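Local coordinates for protein CheQ (Campylobacter jejuni subsp. jejuni, PDB 6A51) that probably regulates transcription of the core chemotaxis operon cheVAW, together with its partner regulator CheP, at residues Phe85-Ala90 / Cys120-Val125. Numbering follows the deposited sequence.
Sequences FVLASA and CGIKFV
Phe124 CG is beside the backbone N and anti to the carbonyl carbon (chi1 -60°). Leu87 CD1, placed by a chi2 of 42°, lies over one face of the Phe124 ring, 4.0 Å from its centroid, in a CH-pi contact. The same methyl also meets Ile122, with CD1 3.4 Å from Ile122 CG2. The Phe85 ring packs beside the opposing strand, its CD2 3.6 Å from Phe124 CB. Phe124 C and Val125 N lie in plane at the edge of that ring.

Val86 and Val125 form an antiparallel hydrogen-bonded pair. Val86 N gives a bond to Val125 O at 2.9 Å, and Val125 N returns one to Val86 O, also at 2.9 Å. Leu87 and Phe124 follow as a non-hydrogen-bonded pair. Leu87 is the N-cap residue of helix 88-95. Past it, Ala88 N donates to Lys123 O at 2.9 Å, and the donor sits 27° out of the carbonyl plane. Water 1 donates to the same oxygen and accepts from Ser89 N. Ala88 CB packs on Val125 CG2 at 3.8 Å.

Strand 85-87 is an outer strand of a three-stranded antiparallel sheet, with 122-126 in the middle. Lys117 of strand 116-119 makes a cation-pi contact with Phe85. Phe62 touches both Leu87 and Phe124. The chemistry implies a largely apolar, buried junction in which Lys123 O, gripped by two donors, ties the strand pairing to the first turn of the helix.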
# COMPACT_ATOMS: atom_id res chain seq x y z
N PHE A 85 -4.67 3.16 -1.24
CA PHE A 85 -3.52 2.86 -0.42
C PHE A 85 -3.00 1.46 -0.68
O PHE A 85 -3.72 0.57 -1.17
CB PHE A 85 -3.85 3.02 1.06
CG PHE A 85 -3.85 4.46 1.51
CD1 PHE A 85 -4.99 5.24 1.34
CD2 PHE A 85 -2.70 5.04 2.05
CE1 PHE A 85 -5.00 6.57 1.74
CE2 PHE A 85 -2.70 6.38 2.46
CZ PHE A 85 -3.86 7.14 2.30
N VAL A 86 -1.72 1.28 -0.37
CA VAL A 86 -1.08 -0.03 -0.30
C VAL A 86 -0.22 -0.03 0.95
O VAL A 86 0.13 1.02 1.49
CB VAL A 86 -0.22 -0.33 -1.54
CG1 VAL A 86 -1.00 -0.09 -2.82
CG2 VAL A 86 1.05 0.50 -1.52
N LEU A 87 0.10 -1.22 1.44
CA LEU A 87 1.04 -1.34 2.53
C LEU A 87 2.36 -0.68 2.14
O LEU A 87 2.83 -0.82 1.00
CB LEU A 87 1.27 -2.81 2.87
CG LEU A 87 1.18 -3.28 4.30
CD1 LEU A 87 0.01 -2.62 4.97
CD2 LEU A 87 0.98 -4.77 4.25
N ALA A 88 2.97 0.04 3.08
CA ALA A 88 4.22 0.74 2.77
C ALA A 88 5.33 -0.24 2.40
O ALA A 88 6.08 0.01 1.45
CB ALA A 88 4.65 1.61 3.94
N SER A 89 5.45 -1.34 3.15
CA SER A 89 6.41 -2.40 2.80
C SER A 89 6.19 -2.91 1.37
O SER A 89 7.16 -3.22 0.67
CB SER A 89 6.30 -3.56 3.78
OG SER A 89 4.93 -3.96 3.89
N ALA A 90 4.93 -3.03 0.94
CA ALA A 90 4.65 -3.46 -0.42
C ALA A 90 5.08 -2.40 -1.42
O ALA A 90 5.63 -2.72 -2.48
CB ALA A 90 3.16 -3.78 -0.59
N CYS A 120 -3.28 1.29 13.40
CA CYS A 120 -2.80 0.28 14.35
C CYS A 120 -1.31 0.04 14.19
O CYS A 120 -0.82 -1.08 14.29
CB CYS A 120 -3.60 -1.03 14.22
SG CYS A 120 -5.43 -0.85 14.46
N GLY A 121 -0.56 1.11 13.93
CA GLY A 121 0.87 0.93 13.73
C GLY A 121 1.28 0.31 12.41
O GLY A 121 2.47 0.03 12.22
N ILE A 122 0.35 0.08 11.49
CA ILE A 122 0.71 -0.34 10.13
C ILE A 122 0.80 0.90 9.25
O ILE A 122 -0.14 1.71 9.21
CB ILE A 122 -0.33 -1.34 9.58
CG1 ILE A 122 -0.59 -2.46 10.59
CG2 ILE A 122 0.16 -1.94 8.29
CD1 ILE A 122 0.66 -3.22 10.96
N LYS A 123 1.92 1.06 8.54
CA LYS A 123 2.14 2.21 7.67
C LYS A 123 1.65 1.93 6.25
O LYS A 123 1.99 0.90 5.66
CB LYS A 123 3.63 2.59 7.63
CG LYS A 123 3.91 4.05 7.21
CD LYS A 123 5.41 4.29 6.92
CE LYS A 123 6.30 3.99 8.12
NZ LYS A 123 7.70 3.59 7.72
N PHE A 124 0.85 2.84 5.69
CA PHE A 124 0.36 2.76 4.32
C PHE A 124 0.86 3.93 3.49
O PHE A 124 1.15 5.01 4.00
CB PHE A 124 -1.17 2.72 4.26
CG PHE A 124 -1.78 1.57 4.99
CD1 PHE A 124 -1.88 1.58 6.38
CD2 PHE A 124 -2.29 0.48 4.29
CE1 PHE A 124 -2.44 0.53 7.06
CE2 PHE A 124 -2.87 -0.57 4.96
CZ PHE A 124 -2.94 -0.55 6.35
N VAL A 125 0.94 3.71 2.18
CA VAL A 125 1.32 4.73 1.20
C VAL A 125 0.18 4.85 0.19
O VAL A 125 -0.42 3.84 -0.19
CB VAL A 125 2.63 4.39 0.47
CG1 VAL A 125 2.88 5.37 -0.64
CG2 VAL A 125 3.80 4.38 1.41
O HOH W 1 3.80 -1.32 5.95